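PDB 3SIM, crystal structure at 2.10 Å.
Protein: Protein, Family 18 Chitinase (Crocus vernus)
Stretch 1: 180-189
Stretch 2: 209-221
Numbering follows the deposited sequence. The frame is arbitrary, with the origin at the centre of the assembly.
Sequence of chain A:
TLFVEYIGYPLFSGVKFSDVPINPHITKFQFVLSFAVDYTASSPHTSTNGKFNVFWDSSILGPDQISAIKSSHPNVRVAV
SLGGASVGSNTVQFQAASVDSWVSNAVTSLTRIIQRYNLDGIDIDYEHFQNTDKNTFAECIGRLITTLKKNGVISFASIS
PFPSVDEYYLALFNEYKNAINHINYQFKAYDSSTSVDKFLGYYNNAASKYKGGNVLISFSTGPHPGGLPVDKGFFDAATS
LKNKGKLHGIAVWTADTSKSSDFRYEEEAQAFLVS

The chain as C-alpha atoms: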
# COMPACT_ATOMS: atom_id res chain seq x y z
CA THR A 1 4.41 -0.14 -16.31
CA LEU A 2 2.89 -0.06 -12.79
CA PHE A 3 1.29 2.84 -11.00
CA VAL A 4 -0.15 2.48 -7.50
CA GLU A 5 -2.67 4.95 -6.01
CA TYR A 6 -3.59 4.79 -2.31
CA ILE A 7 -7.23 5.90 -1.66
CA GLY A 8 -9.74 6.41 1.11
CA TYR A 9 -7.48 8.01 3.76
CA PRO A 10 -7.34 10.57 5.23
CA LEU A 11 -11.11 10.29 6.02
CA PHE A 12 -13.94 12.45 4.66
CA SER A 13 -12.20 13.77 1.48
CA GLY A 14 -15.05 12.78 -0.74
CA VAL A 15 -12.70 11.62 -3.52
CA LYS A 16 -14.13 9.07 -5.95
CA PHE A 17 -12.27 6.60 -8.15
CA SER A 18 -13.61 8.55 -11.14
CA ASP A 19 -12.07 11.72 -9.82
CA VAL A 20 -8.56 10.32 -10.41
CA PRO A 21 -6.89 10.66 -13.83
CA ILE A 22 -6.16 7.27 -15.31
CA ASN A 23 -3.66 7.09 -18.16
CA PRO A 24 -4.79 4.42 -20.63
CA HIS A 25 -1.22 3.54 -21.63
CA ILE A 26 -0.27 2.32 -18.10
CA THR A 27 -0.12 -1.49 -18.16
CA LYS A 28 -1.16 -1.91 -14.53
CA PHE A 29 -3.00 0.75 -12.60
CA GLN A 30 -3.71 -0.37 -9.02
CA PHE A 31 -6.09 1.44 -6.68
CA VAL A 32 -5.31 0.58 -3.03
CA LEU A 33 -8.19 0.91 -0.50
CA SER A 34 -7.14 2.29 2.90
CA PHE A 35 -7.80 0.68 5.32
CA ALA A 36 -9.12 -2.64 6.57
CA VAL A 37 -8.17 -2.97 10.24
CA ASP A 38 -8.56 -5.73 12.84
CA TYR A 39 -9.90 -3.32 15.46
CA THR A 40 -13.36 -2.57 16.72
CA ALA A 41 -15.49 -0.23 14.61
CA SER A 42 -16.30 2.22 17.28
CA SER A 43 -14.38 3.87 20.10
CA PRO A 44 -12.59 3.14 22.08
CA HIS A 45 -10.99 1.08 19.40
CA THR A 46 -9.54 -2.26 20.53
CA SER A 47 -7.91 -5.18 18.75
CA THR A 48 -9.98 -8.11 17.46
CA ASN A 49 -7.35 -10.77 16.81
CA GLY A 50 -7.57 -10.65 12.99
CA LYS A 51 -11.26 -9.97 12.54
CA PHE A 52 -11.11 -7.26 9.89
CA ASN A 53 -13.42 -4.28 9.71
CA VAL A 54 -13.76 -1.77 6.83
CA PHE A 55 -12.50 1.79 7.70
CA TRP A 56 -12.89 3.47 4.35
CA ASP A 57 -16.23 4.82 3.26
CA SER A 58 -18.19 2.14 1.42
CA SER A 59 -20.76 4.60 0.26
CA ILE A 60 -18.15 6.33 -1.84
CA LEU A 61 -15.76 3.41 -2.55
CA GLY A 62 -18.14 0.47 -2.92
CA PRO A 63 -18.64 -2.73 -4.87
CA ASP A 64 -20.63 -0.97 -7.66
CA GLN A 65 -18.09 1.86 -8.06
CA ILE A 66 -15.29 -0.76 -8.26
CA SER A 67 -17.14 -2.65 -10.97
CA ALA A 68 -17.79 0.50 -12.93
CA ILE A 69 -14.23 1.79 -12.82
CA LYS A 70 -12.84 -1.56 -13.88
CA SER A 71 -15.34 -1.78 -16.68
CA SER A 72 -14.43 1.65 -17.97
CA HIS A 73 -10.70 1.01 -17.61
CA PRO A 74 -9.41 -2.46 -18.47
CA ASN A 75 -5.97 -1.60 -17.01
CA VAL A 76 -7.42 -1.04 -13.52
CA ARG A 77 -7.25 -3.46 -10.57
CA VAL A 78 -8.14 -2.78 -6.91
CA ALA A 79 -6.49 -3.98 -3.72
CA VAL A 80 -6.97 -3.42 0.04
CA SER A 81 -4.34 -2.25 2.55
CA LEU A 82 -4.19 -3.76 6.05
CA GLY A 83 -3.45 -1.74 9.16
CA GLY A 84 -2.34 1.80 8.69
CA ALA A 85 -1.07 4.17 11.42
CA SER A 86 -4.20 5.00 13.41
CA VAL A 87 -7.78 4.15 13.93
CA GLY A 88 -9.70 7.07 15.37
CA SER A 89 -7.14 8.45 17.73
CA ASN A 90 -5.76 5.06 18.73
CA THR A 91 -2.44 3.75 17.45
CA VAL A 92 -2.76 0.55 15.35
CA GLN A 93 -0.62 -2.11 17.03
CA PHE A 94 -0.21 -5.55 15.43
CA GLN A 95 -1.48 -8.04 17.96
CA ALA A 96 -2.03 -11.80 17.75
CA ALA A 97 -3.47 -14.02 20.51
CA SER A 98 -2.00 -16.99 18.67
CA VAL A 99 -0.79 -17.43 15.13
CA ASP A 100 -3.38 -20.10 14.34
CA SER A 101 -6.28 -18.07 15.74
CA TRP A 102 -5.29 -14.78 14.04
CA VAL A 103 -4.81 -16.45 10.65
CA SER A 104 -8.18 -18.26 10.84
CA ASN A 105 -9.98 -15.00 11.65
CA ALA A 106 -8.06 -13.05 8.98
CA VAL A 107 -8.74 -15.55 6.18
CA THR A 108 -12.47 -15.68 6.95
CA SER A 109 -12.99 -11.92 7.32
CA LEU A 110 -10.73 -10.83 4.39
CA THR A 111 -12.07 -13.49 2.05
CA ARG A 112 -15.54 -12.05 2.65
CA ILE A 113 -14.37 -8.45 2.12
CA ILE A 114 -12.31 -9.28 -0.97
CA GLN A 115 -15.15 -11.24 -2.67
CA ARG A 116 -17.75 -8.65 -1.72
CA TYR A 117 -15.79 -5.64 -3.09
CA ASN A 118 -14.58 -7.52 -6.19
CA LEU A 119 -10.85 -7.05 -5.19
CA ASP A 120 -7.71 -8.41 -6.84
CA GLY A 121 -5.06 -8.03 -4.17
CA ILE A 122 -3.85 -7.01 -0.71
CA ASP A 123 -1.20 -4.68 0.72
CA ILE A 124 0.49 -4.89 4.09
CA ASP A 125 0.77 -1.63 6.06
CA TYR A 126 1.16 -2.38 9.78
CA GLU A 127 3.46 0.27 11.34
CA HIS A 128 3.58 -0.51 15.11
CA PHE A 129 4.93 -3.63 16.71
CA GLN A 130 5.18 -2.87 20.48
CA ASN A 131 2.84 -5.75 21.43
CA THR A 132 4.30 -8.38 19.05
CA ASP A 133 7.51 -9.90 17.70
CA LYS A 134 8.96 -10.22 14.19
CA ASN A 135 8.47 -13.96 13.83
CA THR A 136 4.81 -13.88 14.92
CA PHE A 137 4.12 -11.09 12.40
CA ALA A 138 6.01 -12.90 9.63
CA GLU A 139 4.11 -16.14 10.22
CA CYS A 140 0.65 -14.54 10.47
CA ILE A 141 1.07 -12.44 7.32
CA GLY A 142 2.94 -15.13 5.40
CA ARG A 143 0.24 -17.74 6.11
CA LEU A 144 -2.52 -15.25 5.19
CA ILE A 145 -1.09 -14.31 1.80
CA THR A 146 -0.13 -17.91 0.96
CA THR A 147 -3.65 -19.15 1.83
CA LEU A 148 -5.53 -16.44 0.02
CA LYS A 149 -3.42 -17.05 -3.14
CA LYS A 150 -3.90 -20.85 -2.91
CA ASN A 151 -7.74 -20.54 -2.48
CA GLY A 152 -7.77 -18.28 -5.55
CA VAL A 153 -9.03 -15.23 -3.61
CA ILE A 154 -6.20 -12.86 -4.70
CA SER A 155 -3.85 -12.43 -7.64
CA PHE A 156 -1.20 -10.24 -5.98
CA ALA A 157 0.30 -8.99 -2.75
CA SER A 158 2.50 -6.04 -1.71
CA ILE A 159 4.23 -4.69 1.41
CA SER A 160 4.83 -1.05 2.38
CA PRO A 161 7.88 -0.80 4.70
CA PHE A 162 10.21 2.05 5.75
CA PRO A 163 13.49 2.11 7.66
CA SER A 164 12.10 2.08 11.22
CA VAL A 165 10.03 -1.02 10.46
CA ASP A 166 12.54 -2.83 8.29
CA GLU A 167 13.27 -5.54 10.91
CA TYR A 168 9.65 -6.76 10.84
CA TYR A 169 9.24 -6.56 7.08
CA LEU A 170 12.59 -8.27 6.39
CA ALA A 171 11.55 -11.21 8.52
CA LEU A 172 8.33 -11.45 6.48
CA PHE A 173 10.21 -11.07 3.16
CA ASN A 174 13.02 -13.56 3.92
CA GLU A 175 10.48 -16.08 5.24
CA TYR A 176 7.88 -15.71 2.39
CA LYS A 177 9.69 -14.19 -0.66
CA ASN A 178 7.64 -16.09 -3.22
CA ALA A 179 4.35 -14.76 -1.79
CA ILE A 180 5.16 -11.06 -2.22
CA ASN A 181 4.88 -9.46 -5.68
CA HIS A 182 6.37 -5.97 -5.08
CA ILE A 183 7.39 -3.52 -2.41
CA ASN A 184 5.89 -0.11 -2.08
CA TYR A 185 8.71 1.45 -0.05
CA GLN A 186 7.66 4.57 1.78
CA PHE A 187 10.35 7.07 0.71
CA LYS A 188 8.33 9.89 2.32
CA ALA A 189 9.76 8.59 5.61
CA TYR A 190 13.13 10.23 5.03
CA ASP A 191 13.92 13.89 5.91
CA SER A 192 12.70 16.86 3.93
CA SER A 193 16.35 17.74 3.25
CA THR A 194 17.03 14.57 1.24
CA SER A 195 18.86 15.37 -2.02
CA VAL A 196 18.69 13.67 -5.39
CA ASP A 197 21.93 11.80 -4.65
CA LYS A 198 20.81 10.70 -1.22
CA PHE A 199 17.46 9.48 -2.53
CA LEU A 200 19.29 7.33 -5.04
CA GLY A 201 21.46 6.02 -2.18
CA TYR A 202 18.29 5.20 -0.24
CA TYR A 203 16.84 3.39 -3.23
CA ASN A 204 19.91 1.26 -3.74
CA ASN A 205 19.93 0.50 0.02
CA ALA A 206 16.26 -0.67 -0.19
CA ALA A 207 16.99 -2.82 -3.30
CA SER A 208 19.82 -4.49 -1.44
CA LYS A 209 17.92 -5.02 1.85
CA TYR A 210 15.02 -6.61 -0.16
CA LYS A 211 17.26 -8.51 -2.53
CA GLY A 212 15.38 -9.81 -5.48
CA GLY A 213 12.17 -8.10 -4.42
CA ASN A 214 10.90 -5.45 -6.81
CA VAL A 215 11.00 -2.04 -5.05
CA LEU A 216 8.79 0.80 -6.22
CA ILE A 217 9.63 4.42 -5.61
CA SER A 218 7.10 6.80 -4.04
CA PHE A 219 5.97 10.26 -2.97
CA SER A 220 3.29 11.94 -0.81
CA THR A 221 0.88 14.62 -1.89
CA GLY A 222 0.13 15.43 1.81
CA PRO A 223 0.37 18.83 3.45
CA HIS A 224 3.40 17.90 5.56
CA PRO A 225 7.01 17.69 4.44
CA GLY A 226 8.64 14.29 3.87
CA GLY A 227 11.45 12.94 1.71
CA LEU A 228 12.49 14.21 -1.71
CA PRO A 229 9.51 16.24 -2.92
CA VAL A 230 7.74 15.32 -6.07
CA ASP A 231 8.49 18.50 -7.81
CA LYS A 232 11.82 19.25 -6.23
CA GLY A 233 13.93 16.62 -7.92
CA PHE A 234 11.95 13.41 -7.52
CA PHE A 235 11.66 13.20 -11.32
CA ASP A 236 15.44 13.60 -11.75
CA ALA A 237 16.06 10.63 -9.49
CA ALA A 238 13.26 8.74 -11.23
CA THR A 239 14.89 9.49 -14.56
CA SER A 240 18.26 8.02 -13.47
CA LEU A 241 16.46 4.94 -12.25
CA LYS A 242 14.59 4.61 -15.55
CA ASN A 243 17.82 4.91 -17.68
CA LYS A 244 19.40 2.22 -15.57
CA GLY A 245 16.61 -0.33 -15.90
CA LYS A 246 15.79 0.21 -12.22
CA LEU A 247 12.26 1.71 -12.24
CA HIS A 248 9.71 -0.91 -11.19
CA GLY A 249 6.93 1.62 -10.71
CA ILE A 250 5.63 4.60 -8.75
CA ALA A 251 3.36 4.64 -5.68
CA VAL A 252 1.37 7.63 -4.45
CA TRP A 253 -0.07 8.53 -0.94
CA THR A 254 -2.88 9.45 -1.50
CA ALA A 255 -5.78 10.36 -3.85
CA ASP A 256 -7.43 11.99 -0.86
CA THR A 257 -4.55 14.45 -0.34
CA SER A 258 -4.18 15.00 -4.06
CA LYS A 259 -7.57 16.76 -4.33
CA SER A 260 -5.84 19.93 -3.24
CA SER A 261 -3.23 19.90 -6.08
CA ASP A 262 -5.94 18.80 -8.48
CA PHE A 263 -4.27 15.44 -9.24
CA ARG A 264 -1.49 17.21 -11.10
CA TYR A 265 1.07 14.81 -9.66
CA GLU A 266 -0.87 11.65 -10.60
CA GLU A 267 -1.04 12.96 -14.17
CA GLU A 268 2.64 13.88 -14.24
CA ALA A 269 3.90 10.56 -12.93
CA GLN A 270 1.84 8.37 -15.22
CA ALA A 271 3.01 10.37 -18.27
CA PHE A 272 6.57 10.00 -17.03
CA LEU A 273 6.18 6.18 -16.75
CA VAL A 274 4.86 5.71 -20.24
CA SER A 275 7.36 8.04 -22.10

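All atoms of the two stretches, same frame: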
# COMPACT_ATOMS: atom_id res chain seq x y z
N ILE A 180 5.17 -12.50 -2.03
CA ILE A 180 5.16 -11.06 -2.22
C ILE A 180 5.60 -10.62 -3.66
O ILE A 180 6.72 -10.85 -4.08
CB ILE A 180 6.03 -10.37 -1.17
CG1 ILE A 180 5.51 -10.59 0.24
CG2 ILE A 180 6.11 -8.96 -1.41
CD1 ILE A 180 6.50 -10.66 1.18
N ASN A 181 4.67 -10.02 -4.37
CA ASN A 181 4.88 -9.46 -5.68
C ASN A 181 5.76 -8.22 -5.90
O ASN A 181 6.48 -8.22 -6.81
CB ASN A 181 3.59 -9.34 -6.42
CG ASN A 181 2.92 -10.66 -6.60
OD1 ASN A 181 3.28 -11.42 -7.39
ND2 ASN A 181 2.01 -10.92 -5.80
N HIS A 182 5.60 -7.21 -5.07
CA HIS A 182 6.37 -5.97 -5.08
C HIS A 182 6.32 -5.22 -3.75
O HIS A 182 5.55 -5.55 -2.89
CB HIS A 182 5.98 -5.02 -6.22
CG HIS A 182 4.52 -4.80 -6.34
ND1 HIS A 182 3.88 -3.76 -5.73
CD2 HIS A 182 3.56 -5.51 -6.97
CE1 HIS A 182 2.60 -3.82 -6.00
NE2 HIS A 182 2.39 -4.87 -6.74
N ILE A 183 7.13 -4.21 -3.63
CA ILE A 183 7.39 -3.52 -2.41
C ILE A 183 7.24 -2.01 -2.61
O ILE A 183 8.01 -1.39 -3.26
CB ILE A 183 8.77 -3.88 -1.85
CG1 ILE A 183 8.93 -5.38 -1.79
CG2 ILE A 183 9.00 -3.26 -0.47
CD1 ILE A 183 10.23 -5.77 -1.49
N ASN A 184 6.19 -1.49 -2.05
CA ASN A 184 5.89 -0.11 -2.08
C ASN A 184 6.58 0.66 -0.94
O ASN A 184 5.96 1.02 0.01
CB ASN A 184 4.40 0.16 -2.17
CG ASN A 184 3.69 -0.64 -3.28
OD1 ASN A 184 4.17 -0.85 -4.37
ND2 ASN A 184 2.50 -1.01 -2.96
N TYR A 185 7.88 0.87 -1.10
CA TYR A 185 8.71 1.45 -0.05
C TYR A 185 8.31 2.89 0.12
O TYR A 185 8.05 3.54 -0.80
CB TYR A 185 10.22 1.33 -0.32
CG TYR A 185 11.09 1.27 0.88
CD1 TYR A 185 11.77 2.39 1.34
CD2 TYR A 185 11.28 0.10 1.57
CE1 TYR A 185 12.62 2.34 2.42
CE2 TYR A 185 12.07 0.03 2.65
CZ TYR A 185 12.74 1.15 3.10
OH TYR A 185 13.49 1.09 4.21
N GLN A 186 8.16 3.28 1.36
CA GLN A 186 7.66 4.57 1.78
C GLN A 186 8.83 5.61 1.91
O GLN A 186 9.31 5.92 2.97
CB GLN A 186 6.74 4.43 3.02
CG GLN A 186 5.46 3.59 2.90
CD GLN A 186 4.46 3.85 4.04
OE1 GLN A 186 4.00 2.95 4.69
NE2 GLN A 186 4.17 5.09 4.26
N PHE A 187 9.26 6.11 0.78
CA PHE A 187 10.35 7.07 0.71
C PHE A 187 10.00 8.41 1.41
O PHE A 187 10.84 9.11 1.82
CB PHE A 187 10.94 7.22 -0.71
CG PHE A 187 11.72 6.01 -1.20
CD1 PHE A 187 13.05 5.85 -0.93
CD2 PHE A 187 11.10 5.04 -1.91
CE1 PHE A 187 13.71 4.75 -1.36
CE2 PHE A 187 11.77 3.97 -2.34
CZ PHE A 187 13.07 3.81 -2.06
N LYS A 188 8.72 8.68 1.60
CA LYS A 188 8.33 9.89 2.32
C LYS A 188 8.79 9.89 3.80
O LYS A 188 8.83 10.87 4.41
CB LYS A 188 6.86 10.26 2.11
CG LYS A 188 5.86 9.22 2.38
CD LYS A 188 5.69 8.27 1.17
CE LYS A 188 4.61 7.26 1.39
NZ LYS A 188 4.00 7.53 2.55
N ALA A 189 9.21 8.74 4.29
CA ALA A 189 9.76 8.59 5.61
C ALA A 189 11.09 9.31 5.89
O ALA A 189 11.36 9.65 6.97
CB ALA A 189 9.80 7.15 6.03
N LYS A 209 18.48 -4.43 0.67
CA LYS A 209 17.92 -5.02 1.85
C LYS A 209 16.90 -6.10 1.38
O LYS A 209 16.94 -7.19 1.85
CB LYS A 209 17.23 -3.96 2.71
CG LYS A 209 18.07 -3.09 3.66
CD LYS A 209 17.27 -1.95 4.28
CE LYS A 209 17.08 -0.76 3.34
NZ LYS A 209 16.43 0.42 3.91
N TYR A 210 16.03 -5.74 0.44
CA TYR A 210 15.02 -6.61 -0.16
C TYR A 210 15.47 -7.31 -1.48
O TYR A 210 14.91 -7.18 -2.52
CB TYR A 210 13.62 -5.93 -0.22
CG TYR A 210 13.07 -5.46 1.12
CD1 TYR A 210 12.21 -6.25 1.89
CD2 TYR A 210 13.41 -4.22 1.62
CE1 TYR A 210 11.77 -5.83 3.07
CE2 TYR A 210 12.94 -3.81 2.81
CZ TYR A 210 12.12 -4.59 3.54
OH TYR A 210 11.68 -4.10 4.71
N LYS A 211 16.56 -8.04 -1.36
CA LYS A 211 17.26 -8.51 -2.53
C LYS A 211 16.41 -9.44 -3.36
O LYS A 211 15.93 -10.39 -2.89
CB LYS A 211 18.52 -9.24 -2.10
CG LYS A 211 19.53 -9.40 -3.16
CD LYS A 211 20.73 -10.02 -2.59
N GLY A 212 16.26 -9.09 -4.62
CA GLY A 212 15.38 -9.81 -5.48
C GLY A 212 13.89 -9.52 -5.34
O GLY A 212 13.09 -10.14 -5.97
N GLY A 213 13.52 -8.58 -4.52
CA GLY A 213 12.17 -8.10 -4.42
C GLY A 213 12.11 -6.89 -5.34
O GLY A 213 13.10 -6.24 -5.52
N ASN A 214 10.98 -6.61 -5.96
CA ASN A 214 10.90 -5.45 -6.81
C ASN A 214 10.41 -4.19 -6.00
O ASN A 214 9.28 -4.10 -5.59
CB ASN A 214 10.04 -5.66 -8.07
CG ASN A 214 10.51 -6.81 -9.03
OD1 ASN A 214 9.71 -7.32 -9.70
ND2 ASN A 214 11.72 -7.15 -9.08
N VAL A 215 11.31 -3.23 -5.82
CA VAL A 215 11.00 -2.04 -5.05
C VAL A 215 10.59 -0.84 -5.94
O VAL A 215 11.36 -0.31 -6.69
CB VAL A 215 12.20 -1.61 -4.15
CG1 VAL A 215 11.83 -0.50 -3.23
CG2 VAL A 215 12.81 -2.76 -3.43
N LEU A 216 9.35 -0.46 -5.77
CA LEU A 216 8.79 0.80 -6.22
C LEU A 216 9.30 2.04 -5.46
O LEU A 216 9.60 2.01 -4.30
CB LEU A 216 7.26 0.83 -6.27
CG LEU A 216 6.25 -0.22 -6.75
CD1 LEU A 216 5.34 0.31 -7.76
CD2 LEU A 216 6.79 -1.56 -7.17
N ILE A 217 9.46 3.10 -6.19
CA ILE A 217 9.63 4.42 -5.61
C ILE A 217 8.29 5.10 -5.28
O ILE A 217 7.29 4.67 -5.73
CB ILE A 217 10.58 5.31 -6.38
CG1 ILE A 217 10.00 5.67 -7.76
CG2 ILE A 217 12.00 4.72 -6.47
CD1 ILE A 217 10.84 6.61 -8.61
N SER A 218 8.32 6.16 -4.52
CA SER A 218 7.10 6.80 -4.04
C SER A 218 7.23 8.27 -3.61
O SER A 218 8.27 8.71 -3.32
CB SER A 218 6.51 5.97 -2.90
OG SER A 218 7.29 6.00 -1.79
N PHE A 219 6.12 8.94 -3.55
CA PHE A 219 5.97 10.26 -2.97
C PHE A 219 4.58 10.47 -2.31
O PHE A 219 3.66 9.80 -2.62
CB PHE A 219 6.28 11.38 -3.96
CG PHE A 219 5.37 11.44 -5.17
CD1 PHE A 219 4.18 12.08 -5.14
CD2 PHE A 219 5.77 10.87 -6.37
CE1 PHE A 219 3.38 12.13 -6.28
CE2 PHE A 219 4.96 10.93 -7.49
CZ PHE A 219 3.78 11.55 -7.44
N SER A 220 4.51 11.47 -1.46
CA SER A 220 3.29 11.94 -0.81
C SER A 220 2.83 13.27 -1.37
O SER A 220 3.60 14.10 -1.72
CB SER A 220 3.47 12.04 0.70
OG SER A 220 2.52 12.84 1.34
N THR A 221 1.54 13.40 -1.50
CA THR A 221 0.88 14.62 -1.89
C THR A 221 0.25 15.36 -0.65
O THR A 221 -0.53 16.20 -0.80
CB THR A 221 -0.12 14.34 -3.03
OG1 THR A 221 -1.21 13.56 -2.54
CG2 THR A 221 0.64 13.66 -4.27

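What fills the apolar centre of the contact? Ile 183, the residue most covered by the other stretch, sends its CD1 to 3.6 Å from Tyr 210 CB and 4.4 Å from Val 215 CG2. Tyr 185 extends this cluster: its CB lies 3.8 Å from Val 215 CG1, and its CE2 is 3.9 Å from Tyr 210 CE2. Gly 213 leaves room here, since a CB on it would clash with Ile 183 CD1.

How do the backbones hold this cluster together? Two short strands run parallel, with Ile 183 paired to Val 215. Ile 183 reaches both ways along its partner: its N donates to Asn 214 O at 2.9 Å, and its O accepts from Leu 216 N at 3.0 Å. The side chains of Ile 183 and Val 215 therefore share one face of the sheet.

What takes over where the strand pairing ends? Ser 218 OG donates a hydrogen bond to Tyr 185 O at 2.8 Å, so a side chain continues the link. The Phe 187 ring packs nearby, its CE2 4.2 Å from Ile 217 CG2.

What lies at the polar edge? Tyr 185 OH and Lys 209 NZ approach to 3.0 Å, and both are also hydrogen-bonded elsewhere in the structure.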